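Local coordinates for sesquisabinene B synthase 2 (Santalum album, PDB 6A2D), which probably cyclises farnesyl diphosphate to the sesquiterpene sesquisabinene B, using magnesium or manganese ions as cofactor, at residues E408-A413 against S452-R457; H402-E407 against D473-I478. All coordinates share one frame; numbering follows the deposited sequence.

Contact 1: E408-A413 against S452-R457; sequences EYLDNA and SCILCR. With 6R2 ([bis(chloranyl)-[oxidanyl-[(2~{E},6~{E})-3,7,11-trimethyldodeca-2,6,10-trienoxy]phosphoryl]methyl]phosphonic acid), chain C.
Arg457 sends CG anti to its backbone N (chi1 167°) and then bends twice, at chi2 and chi3, a course that brings the edge of its guanidinium to Ala413 O; Tyr409, with CG likewise anti to N, brings its hydroxyl to the same side chain. The arginine NE donates to Ala413 O (3.0 Å) in a nearly straight bond, N-H...O 165°, with the oxygen close to the guanidinium plane although the donor stands above the carbonyl plane. Ala413 suits this place because its CB is small enough to sit 3.5 Å from Arg457 NE while also lying over the rim of one face of the Tyr409 ring. The two helices, 107° apart in direction, belong to the all-helical class I terpene cyclase domain, and cross beside the diphosphate end of its active site. Here Arg457 NH1 and NH2 both donate to the single oxygen OAG of the bound 6R2, a farnesyl diphosphate analogue, NH2 at 3.0 Å, in bonds more bent than that from NE. Tyr409 OH nears Arg457 CD (3.6 Å) but is hydrogen-bonded to Asp461, which also salt-bridges Arg457 NH1. Replacing Arg457 by a leucine would probably leave OAG without these two N-H donors and Ala413 O without its NE partner. Farther from the ligand, Leu410 lays CD2 against the arginine's CG at 4.0 Å and meets Ile454 CG2 through CD1 at 4.4 Å, a looser apolar touch.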
ATOM      1  N   GLU A 408      34.708  -7.766 -21.029  1.00 41.63           N
ATOM      2  CA  GLU A 408      34.208  -8.793 -20.087  1.00 41.33           C
ATOM      3  C   GLU A 408      33.464  -8.093 -18.948  1.00 35.91           C
ATOM      4  O   GLU A 408      32.346  -8.514 -18.641  1.00 32.28           O
ATOM      5  CB  GLU A 408      35.405  -9.495 -19.471  1.00 49.03           C
ATOM      6  CG  GLU A 408      35.086 -10.574 -18.460  1.00 58.68           C
ATOM      7  CD  GLU A 408      36.312 -11.374 -18.044  1.00 63.76           C
ATOM      8  OE1 GLU A 408      37.432 -10.969 -18.413  1.00 55.33           O
ATOM      9  OE2 GLU A 408      36.147 -12.407 -17.381  1.00 70.65           O
ATOM     10  N   TYR A 409      34.081  -7.073 -18.359  1.00 26.04           N
ATOM     11  CA  TYR A 409      33.494  -6.323 -17.239  1.00 23.78           C
ATOM     12  C   TYR A 409      32.134  -5.752 -17.667  1.00 20.98           C
ATOM     13  O   TYR A 409      31.169  -6.033 -16.991  1.00 20.58           O
ATOM     14  CB  TYR A 409      34.451  -5.265 -16.710  1.00 24.08           C
ATOM     15  CG  TYR A 409      33.779  -4.313 -15.757  1.00 23.21           C
ATOM     16  CD1 TYR A 409      33.573  -4.642 -14.441  1.00 24.44           C
ATOM     17  CD2 TYR A 409      33.345  -3.081 -16.193  1.00 23.49           C
ATOM     18  CE1 TYR A 409      32.976  -3.755 -13.565  1.00 26.08           C
ATOM     19  CE2 TYR A 409      32.747  -2.182 -15.337  1.00 23.59           C
ATOM     20  CZ  TYR A 409      32.513  -2.537 -14.033  1.00 24.42           C
ATOM     21  OH  TYR A 409      31.893  -1.641 -13.210  1.00 25.38           O
ATOM     22  N   LEU A 410      32.012  -5.140 -18.837  1.00 20.84           N
ATOM     23  CA  LEU A 410      30.785  -4.382 -19.178  1.00 21.06           C
ATOM     24  C   LEU A 410      29.632  -5.326 -19.514  1.00 21.08           C
ATOM     25  O   LEU A 410      28.473  -4.971 -19.220  1.00 17.40           O
ATOM     26  CB  LEU A 410      31.055  -3.426 -20.335  1.00 22.15           C
ATOM     27  CG  LEU A 410      31.897  -2.212 -19.976  1.00 23.05           C
ATOM     28  CD1 LEU A 410      32.013  -1.319 -21.193  1.00 23.77           C
ATOM     29  CD2 LEU A 410      31.310  -1.426 -18.806  1.00 24.20           C
ATOM     30  N   ASP A 411      29.891  -6.473 -20.144  1.00 23.02           N
ATOM     31  CA  ASP A 411      28.791  -7.422 -20.451  1.00 21.68           C
ATOM     32  C   ASP A 411      28.106  -7.849 -19.145  1.00 16.73           C
ATOM     33  O   ASP A 411      26.905  -7.998 -19.184  1.00 19.37           O
ATOM     34  CB  ASP A 411      29.254  -8.598 -21.308  1.00 25.11           C
ATOM     35  CG  ASP A 411      29.317  -8.203 -22.784  1.00 29.01           C
ATOM     36  OD1 ASP A 411      28.449  -7.365 -23.239  1.00 29.97           O
ATOM     37  OD2 ASP A 411      30.224  -8.707 -23.464  1.00 36.26           O
ATOM     38  N   ASN A 412      28.818  -7.981 -18.049  1.00 16.11           N
ATOM     39  CA  ASN A 412      28.236  -8.294 -16.713  1.00 16.64           C
ATOM     40  C   ASN A 412      27.747  -7.027 -15.983  1.00 16.34           C
ATOM     41  O   ASN A 412      26.652  -7.060 -15.383  1.00 14.38           O
ATOM     42  CB  ASN A 412      29.242  -9.007 -15.844  1.00 17.65           C
ATOM     43  CG  ASN A 412      28.617  -9.553 -14.598  1.00 17.78           C
ATOM     44  OD1 ASN A 412      27.768 -10.429 -14.677  1.00 19.36           O
ATOM     45  ND2 ASN A 412      29.060  -9.077 -13.458  1.00 15.57           N
ATOM     46  N   ALA A 413      28.512  -5.944 -16.036  1.00 14.27           N
ATOM     47  CA  ALA A 413      28.230  -4.728 -15.242  1.00 15.17           C
ATOM     48  C   ALA A 413      27.017  -3.953 -15.804  1.00 13.69           C
ATOM     49  O   ALA A 413      26.373  -3.248 -15.028  1.00 14.82           O
ATOM     50  CB  ALA A 413      29.486  -3.875 -15.087  1.00 15.96           C
ATOM     51  N   SER A 452      21.574   1.730 -23.680  1.00 15.09           N
ATOM     52  CA  SER A 452      21.105   2.411 -22.448  1.00 15.49           C
ATOM     53  C   SER A 452      21.762   1.817 -21.202  1.00 18.58           C
ATOM     54  O   SER A 452      22.271   2.577 -20.400  1.00 15.94           O
ATOM     55  CB  SER A 452      19.624   2.356 -22.340  1.00 16.07           C
ATOM     56  OG  SER A 452      19.181   2.868 -21.109  1.00 15.69           O
ATOM     57  N   CYS A 453      21.718   0.497 -21.070  1.00 16.58           N
ATOM     58  CA  CYS A 453      22.268  -0.178 -19.866  1.00 15.88           C
ATOM     59  C   CYS A 453      23.794   0.019 -19.755  1.00 14.29           C
ATOM     60  O   CYS A 453      24.261   0.290 -18.664  1.00 12.80           O
ATOM     61  CB  CYS A 453      21.811  -1.635 -19.817  1.00 15.64           C
ATOM     62  SG  CYS A 453      20.016  -1.848 -19.925  1.00 17.90           S
ATOM     63  N   ILE A 454      24.519  -0.139 -20.862  1.00 14.81           N
ATOM     64  CA  ILE A 454      25.995   0.058 -20.854  1.00 17.16           C
ATOM     65  C   ILE A 454      26.266   1.518 -20.466  1.00 14.82           C
ATOM     66  O   ILE A 454      27.122   1.743 -19.634  1.00 15.26           O
ATOM     67  CB  ILE A 454      26.626  -0.321 -22.211  1.00 20.44           C
ATOM     68  CG1 ILE A 454      26.587  -1.826 -22.464  1.00 25.66           C
ATOM     69  CG2 ILE A 454      28.043   0.196 -22.319  1.00 24.40           C
ATOM     70  CD1 ILE A 454      27.283  -2.249 -23.724  1.00 27.54           C
ATOM     71  N   LEU A 455      25.504   2.435 -21.055  1.00 15.04           N
ATOM     72  CA  LEU A 455      25.658   3.888 -20.755  1.00 15.75           C
ATOM     73  C   LEU A 455      25.446   4.122 -19.266  1.00 13.84           C
ATOM     74  O   LEU A 455      26.326   4.771 -18.610  1.00 14.73           O
ATOM     75  CB  LEU A 455      24.658   4.672 -21.598  1.00 14.67           C
ATOM     76  CG  LEU A 455      25.162   5.073 -22.971  1.00 15.83           C
ATOM     77  CD1 LEU A 455      24.022   5.582 -23.815  1.00 14.63           C
ATOM     78  CD2 LEU A 455      26.269   6.102 -22.853  1.00 15.61           C
ATOM     79  N   CYS A 456      24.366   3.587 -18.693  1.00 14.54           N
ATOM     80  CA  CYS A 456      24.096   3.811 -17.261  1.00 14.06           C
ATOM     81  C   CYS A 456      25.274   3.328 -16.383  1.00 15.98           C
ATOM     82  O   CYS A 456      25.583   3.996 -15.349  1.00 14.99           O
ATOM     83  CB  CYS A 456      22.796   3.156 -16.848  1.00 14.79           C
ATOM     84  SG  CYS A 456      21.357   3.959 -17.592  1.00 15.07           S
ATOM     85  N   ARG A 457      25.870   2.172 -16.717  1.00 14.88           N
ATOM     86  CA  ARG A 457      27.010   1.580 -15.996  1.00 14.25           C
ATOM     87  C   ARG A 457      28.248   2.429 -16.204  1.00 14.41           C
ATOM     88  O   ARG A 457      28.864   2.812 -15.221  1.00 16.68           O
ATOM     89  CB  ARG A 457      27.278   0.147 -16.461  1.00 14.85           C
ATOM     90  CG  ARG A 457      28.614  -0.418 -16.011  1.00 15.12           C
ATOM     91  CD  ARG A 457      28.852  -0.248 -14.530  1.00 16.82           C
ATOM     92  NE  ARG A 457      27.985  -1.074 -13.702  1.00 15.63           N
ATOM     93  CZ  ARG A 457      28.011  -1.089 -12.391  1.00 16.99           C
ATOM     94  NH1 ARG A 457      28.814  -0.257 -11.750  1.00 17.27           N
ATOM     95  NH2 ARG A 457      27.218  -1.918 -11.721  1.00 18.98           N
TER
HETATM   96  OAG 6R2 C 900      28.417  -1.835  -8.951  1.00 29.45           O
HETATM   97  PAY 6R2 C 900      28.230  -1.175  -7.543  1.00 32.94           P
HETATM   98  OAH 6R2 C 900      29.659  -0.496  -7.076  1.00 33.61           O
HETATM   99  OAE 6R2 C 900      27.638  -2.052  -6.436  1.00 23.75           O
HETATM  100  CAX 6R2 C 900      27.085   0.211  -7.726  1.00 32.90           C
HETATM  101 CLJ  6R2 C 900      25.552  -0.533  -8.147  1.00 33.04          CL
HETATM  102 CLK  6R2 C 900      27.580   1.292  -9.031  1.00 32.97          CL
HETATM  103  PAZ 6R2 C 900      26.885   1.181  -6.154  1.00 30.08           P
HETATM  104  OAI 6R2 C 900      28.040   2.297  -6.219  1.00 33.94           O
HETATM  105  OAF 6R2 C 900      26.916   0.244  -4.962  1.00 33.49           O
HETATM  106  OAT 6R2 C 900      25.412   1.880  -6.240  1.00 36.20           O
HETATM  107  CAQ 6R2 C 900      25.172   3.199  -6.671  1.00 39.92           C
HETATM  108  CAN 6R2 C 900      24.600   3.064  -8.059  1.00 42.70           C
HETATM  109  CAW 6R2 C 900      23.150   3.406  -8.382  1.00 46.52           C
HETATM  110  CAD 6R2 C 900      22.271   4.101  -7.331  1.00 50.51           C
HETATM  111  CAS 6R2 C 900      22.678   3.325  -9.846  1.00 44.12           C
HETATM  112  CAP 6R2 C 900      21.497   2.398  -9.921  1.00 36.74           C
HETATM  113  CAM 6R2 C 900      20.327   3.280  -9.481  1.00 29.82           C
HETATM  114  CAV 6R2 C 900      19.041   2.699  -8.979  1.00 30.11           C
HETATM  115  CAC 6R2 C 900      18.885   1.189  -8.797  1.00 30.19           C
HETATM  116  CAR 6R2 C 900      18.003   3.646  -8.500  1.00 29.87           C
HETATM  117  CAO 6R2 C 900      16.721   3.423  -9.199  1.00 30.20           C
HETATM  118  CAL 6R2 C 900      16.745   4.023 -10.556  1.00 27.61           C
HETATM  119  CAU 6R2 C 900      15.441   4.241 -11.325  1.00 26.66           C
HETATM  120  CAB 6R2 C 900      14.055   4.026 -10.766  1.00 28.23           C
HETATM  121  CAA 6R2 C 900      15.527   4.772 -12.725  1.00 30.16           C

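Contact 2: H402-E407 against D473-I478. With 6R2 ([bis(chloranyl)-[oxidanyl-[(2~{E},6~{E})-3,7,11-trimethyldodeca-2,6,10-trienoxy]phosphoryl]methyl]phosphonic acid), chain C.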
ATOM      1  N   HIS A 402      40.719 -11.900  -9.841  1.00 48.74           N
ATOM      2  CA  HIS A 402      40.624 -11.833 -11.327  1.00 51.23           C
ATOM      3  C   HIS A 402      40.379 -10.389 -11.785  1.00 56.55           C
ATOM      4  O   HIS A 402      39.569  -9.678 -11.159  1.00 55.70           O
ATOM      5  CB  HIS A 402      39.515 -12.761 -11.838  1.00 52.51           C
ATOM      6  CG  HIS A 402      39.300 -12.732 -13.316  1.00 49.70           C
ATOM      7  ND1 HIS A 402      40.184 -13.310 -14.206  1.00 52.58           N
ATOM      8  CD2 HIS A 402      38.268 -12.278 -14.059  1.00 49.73           C
ATOM      9  CE1 HIS A 402      39.723 -13.187 -15.435  1.00 47.15           C
ATOM     10  NE2 HIS A 402      38.543 -12.568 -15.372  1.00 49.34           N
ATOM     11  N   LYS A 403      41.064  -9.982 -12.846  1.00 55.42           N
ATOM     12  CA  LYS A 403      41.086  -8.592 -13.347  1.00 52.96           C
ATOM     13  C   LYS A 403      40.536  -8.608 -14.763  1.00 46.15           C
ATOM     14  O   LYS A 403      41.299  -8.742 -15.709  1.00 42.33           O
ATOM     15  CB  LYS A 403      42.519  -8.057 -13.305  1.00 58.89           C
ATOM     16  CG  LYS A 403      43.104  -7.850 -11.915  1.00 61.57           C
ATOM     17  CD  LYS A 403      44.525  -7.325 -11.960  1.00 68.20           C
ATOM     18  CE  LYS A 403      45.111  -6.997 -10.602  1.00 71.05           C
ATOM     19  NZ  LYS A 403      46.151  -5.945 -10.709  1.00 76.51           N
ATOM     20  N   PRO A 404      39.202  -8.448 -14.955  1.00 43.68           N
ATOM     21  CA  PRO A 404      38.584  -8.688 -16.254  1.00 37.19           C
ATOM     22  C   PRO A 404      38.995  -7.562 -17.210  1.00 36.52           C
ATOM     23  O   PRO A 404      39.402  -6.502 -16.721  1.00 33.76           O
ATOM     24  CB  PRO A 404      37.075  -8.624 -15.981  1.00 39.30           C
ATOM     25  CG  PRO A 404      36.966  -7.692 -14.788  1.00 42.27           C
ATOM     26  CD  PRO A 404      38.255  -7.862 -13.993  1.00 42.88           C
ATOM     27  N   THR A 405      38.879  -7.806 -18.508  1.00 28.25           N
ATOM     28  CA  THR A 405      38.993  -6.788 -19.559  1.00 37.12           C
ATOM     29  C   THR A 405      37.779  -5.865 -19.449  1.00 39.07           C
ATOM     30  O   THR A 405      36.796  -6.281 -18.773  1.00 31.04           O
ATOM     31  CB  THR A 405      39.027  -7.490 -20.908  1.00 35.20           C
ATOM     32  OG1 THR A 405      37.919  -8.376 -20.835  1.00 29.95           O
ATOM     33  CG2 THR A 405      40.290  -8.303 -21.121  1.00 42.75           C
ATOM     34  N   LEU A 406      37.795  -4.745 -20.173  1.00 32.16           N
ATOM     35  CA  LEU A 406      36.656  -3.807 -20.221  1.00 32.44           C
ATOM     36  C   LEU A 406      35.428  -4.494 -20.825  1.00 32.75           C
ATOM     37  O   LEU A 406      34.377  -4.373 -20.250  1.00 24.51           O
ATOM     38  CB  LEU A 406      37.011  -2.542 -20.997  1.00 28.26           C
ATOM     39  CG  LEU A 406      35.944  -1.465 -20.912  1.00 25.72           C
ATOM     40  CD1 LEU A 406      35.660  -1.118 -19.461  1.00 25.66           C
ATOM     41  CD2 LEU A 406      36.330  -0.228 -21.700  1.00 28.12           C
ATOM     42  N   GLU A 407      35.562  -5.191 -21.947  1.00 37.92           N
ATOM     43  CA  GLU A 407      34.405  -5.860 -22.603  1.00 43.43           C
ATOM     44  C   GLU A 407      33.873  -7.019 -21.732  1.00 37.49           C
ATOM     45  O   GLU A 407      32.665  -7.091 -21.598  1.00 43.15           O
ATOM     46  CB  GLU A 407      34.732  -6.263 -24.038  1.00 49.44           C
ATOM     47  CG  GLU A 407      33.908  -5.469 -25.052  1.00 52.08           C
ATOM     48  CD  GLU A 407      34.523  -4.199 -25.638  1.00 52.18           C
ATOM     49  OE1 GLU A 407      35.697  -3.818 -25.273  1.00 47.02           O
ATOM     50  OE2 GLU A 407      33.831  -3.590 -26.474  1.00 49.13           O
ATOM     51  N   ASP A 473      40.335  -0.823  -6.821  1.00 89.01           N
ATOM     52  CA  ASP A 473      39.083  -1.493  -7.272  1.00 82.36           C
ATOM     53  C   ASP A 473      39.243  -1.827  -8.759  1.00 78.71           C
ATOM     54  O   ASP A 473      39.005  -0.930  -9.609  1.00 75.38           O
ATOM     55  CB  ASP A 473      37.815  -0.672  -7.015  1.00 80.44           C
ATOM     56  CG  ASP A 473      36.530  -1.469  -7.231  1.00 70.77           C
ATOM     57  OD1 ASP A 473      36.513  -2.348  -8.128  1.00 58.75           O
ATOM     58  OD2 ASP A 473      35.560  -1.221  -6.495  1.00 69.37           O
ATOM     59  N   ASN A 474      39.649  -3.069  -9.036  1.00 72.71           N
ATOM     60  CA  ASN A 474      39.912  -3.615 -10.393  1.00 74.55           C
ATOM     61  C   ASN A 474      38.592  -3.808 -11.147  1.00 63.88           C
ATOM     62  O   ASN A 474      38.669  -4.048 -12.362  1.00 48.16           O
ATOM     63  CB  ASN A 474      40.701  -4.928 -10.331  1.00 82.77           C
ATOM     64  CG  ASN A 474      42.150  -4.724  -9.933  1.00 92.63           C
ATOM     65  OD1 ASN A 474      42.801  -3.784 -10.395  1.00 97.56           O
ATOM     66  ND2 ASN A 474      42.661  -5.598  -9.076  1.00 89.71           N
ATOM     67  N   LEU A 475      37.444  -3.701 -10.458  1.00 58.10           N
ATOM     68  CA  LEU A 475      36.097  -3.988 -11.024  1.00 58.70           C
ATOM     69  C   LEU A 475      35.323  -2.676 -11.253  1.00 53.29           C
ATOM     70  O   LEU A 475      34.101  -2.624 -10.925  1.00 46.92           O
ATOM     71  CB  LEU A 475      35.335  -4.939 -10.085  1.00 65.90           C
ATOM     72  CG  LEU A 475      36.047  -6.246  -9.705  1.00 69.53           C
ATOM     73  CD1 LEU A 475      35.041  -7.305  -9.248  1.00 64.98           C
ATOM     74  CD2 LEU A 475      36.888  -6.785 -10.860  1.00 64.65           C
ATOM     75  N   LYS A 476      35.957  -1.665 -11.854  1.00 42.13           N
ATOM     76  CA  LYS A 476      35.206  -0.558 -12.494  1.00 37.94           C
ATOM     77  C   LYS A 476      35.825  -0.285 -13.860  1.00 31.78           C
ATOM     78  O   LYS A 476      36.961  -0.678 -14.056  1.00 29.65           O
ATOM     79  CB  LYS A 476      35.173   0.667 -11.577  1.00 42.64           C
ATOM     80  CG  LYS A 476      34.544   0.428 -10.209  1.00 45.76           C
ATOM     81  CD  LYS A 476      33.030   0.508 -10.175  1.00 48.00           C
ATOM     82  CE  LYS A 476      32.481   0.428  -8.762  1.00 46.31           C
ATOM     83  NZ  LYS A 476      31.191   1.132  -8.590  1.00 47.28           N
ATOM     84  N   SER A 477      35.045   0.306 -14.756  1.00 25.41           N
ATOM     85  CA  SER A 477      35.367   0.577 -16.171  1.00 24.04           C
ATOM     86  C   SER A 477      36.813   1.106 -16.312  1.00 26.65           C
ATOM     87  O   SER A 477      37.534   0.621 -17.173  1.00 22.58           O
ATOM     88  CB  SER A 477      34.390   1.576 -16.731  1.00 22.42           C
ATOM     89  OG  SER A 477      33.073   1.047 -16.806  1.00 23.74           O
ATOM     90  N   ILE A 478      37.160   2.174 -15.604  1.00 26.66           N
ATOM     91  CA  ILE A 478      38.422   2.915 -15.856  1.00 29.19           C
ATOM     92  C   ILE A 478      39.582   1.961 -15.521  1.00 28.53           C
ATOM     93  O   ILE A 478      40.435   1.787 -16.356  1.00 27.31           O
ATOM     94  CB  ILE A 478      38.472   4.246 -15.073  1.00 30.38           C
ATOM     95  CG1 ILE A 478      37.459   5.254 -15.633  1.00 28.99           C
ATOM     96  CG2 ILE A 478      39.879   4.816 -15.083  1.00 32.91           C
ATOM     97  CD1 ILE A 478      37.312   6.527 -14.841  1.00 30.63           C
TER
HETATM   98  OAG 6R2 C 900      28.417  -1.835  -8.951  1.00 29.45           O
HETATM   99  PAY 6R2 C 900      28.230  -1.175  -7.543  1.00 32.94           P
HETATM  100  OAH 6R2 C 900      29.659  -0.496  -7.076  1.00 33.61           O
HETATM  101  OAE 6R2 C 900      27.638  -2.052  -6.436  1.00 23.75           O
HETATM  102  CAX 6R2 C 900      27.085   0.211  -7.726  1.00 32.90           C
HETATM  103 CLJ  6R2 C 900      25.552  -0.533  -8.147  1.00 33.04          CL
HETATM  104 CLK  6R2 C 900      27.580   1.292  -9.031  1.00 32.97          CL
HETATM  105  PAZ 6R2 C 900      26.885   1.181  -6.154  1.00 30.08           P
HETATM  106  OAI 6R2 C 900      28.040   2.297  -6.219  1.00 33.94           O
HETATM  107  OAF 6R2 C 900      26.916   0.244  -4.962  1.00 33.49           O
HETATM  108  OAT 6R2 C 900      25.412   1.880  -6.240  1.00 36.20           O
HETATM  109  CAQ 6R2 C 900      25.172   3.199  -6.671  1.00 39.92           C
HETATM  110  CAN 6R2 C 900      24.600   3.064  -8.059  1.00 42.70           C
HETATM  111  CAW 6R2 C 900      23.150   3.406  -8.382  1.00 46.52           C
HETATM  112  CAD 6R2 C 900      22.271   4.101  -7.331  1.00 50.51           C
HETATM  113  CAS 6R2 C 900      22.678   3.325  -9.846  1.00 44.12           C
HETATM  114  CAP 6R2 C 900      21.497   2.398  -9.921  1.00 36.74           C
HETATM  115  CAM 6R2 C 900      20.327   3.280  -9.481  1.00 29.82           C
HETATM  116  CAV 6R2 C 900      19.041   2.699  -8.979  1.00 30.11           C
HETATM  117  CAC 6R2 C 900      18.885   1.189  -8.797  1.00 30.19           C
HETATM  118  CAR 6R2 C 900      18.003   3.646  -8.500  1.00 29.87           C
HETATM  119  CAO 6R2 C 900      16.721   3.423  -9.199  1.00 30.20           C
HETATM  120  CAL 6R2 C 900      16.745   4.023 -10.556  1.00 27.61           C
HETATM  121  CAU 6R2 C 900      15.441   4.241 -11.325  1.00 26.66           C
HETATM  122  CAB 6R2 C 900      14.055   4.026 -10.766  1.00 28.23           C
HETATM  123  CAA 6R2 C 900      15.527   4.772 -12.725  1.00 30.16           C
HETATM  124  O   HOH W   1      40.887  -5.618 -14.537  1.00 43.64           O
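Two loops at the mouth of the terpene cyclase domain meet here, one leading into helix 406-416 and the other into helix 477-485. Pro404 and Leu475 make the apolar join: CD2 of the leucine comes to 3.6 Å from the proline CD, the two side chains crossing at about a right angle, and it also lies 4.0 Å from His402 O. The proline ring offers a fixed apolar edge, CD, to the leucine methyl. Beside them the extended Lys403 chain passes the Asn474 amide: its CG, CD and CE run alongside, CE 3.2 Å from Asn474 ND2, an approach to be read with caution because Asn474 is poorly ordered. Asn474 OD1 has its polar partner in Asn483. A water donates to Pro404 O at 2.8 Å and, weakly, to Asn474 O, bridging the two backbones. Deeper in, Leu406 turns CG anti to its backbone N (chi1 -172°), which directs CD1 to Ser477, 3.4 Å from the serine's backbone O and 4.0 Å from its CB. The short serine side chain lets the methyl come close to the backbone, while its OG is hydrogen-bonded to Asp461. Thr405 caps the helix that follows, OG1 accepting from Glu408 N. In the other loop, Asp473 OD1 accepts from Leu475 N (2.9 Å), forming an Asx turn just before Lys476. That lysine, at the N-cap position, bends at chi2 and extends NZ to 6R2 OAH (2.7 Å), a cation meeting a phosphonate oxygen as befits the diphosphate-binding rim of a class I terpene synthase.

How the contacts relate
From the N terminus, 402-407 leads into helix 406-416 and 408-413 continues along it, so the first segments of both contacts follow each other directly. The chain then runs through helices 419-430 and 436-443 to 452-457 on helix 447-462, where contact 1 closes the shorter loop. Only after a further, partly unmodelled, connection does it reach 473-478, and contact 2 closes a wider loop that encloses the first. Helix 406-416 is thus tied at its start to helix 477-485 and further along to helix 447-462. The contacts meet where the Tyr409 ring lies against the backbone of Leu475 and Ser477, and both deliver cationic side chains to one phosphonate group of 6R2.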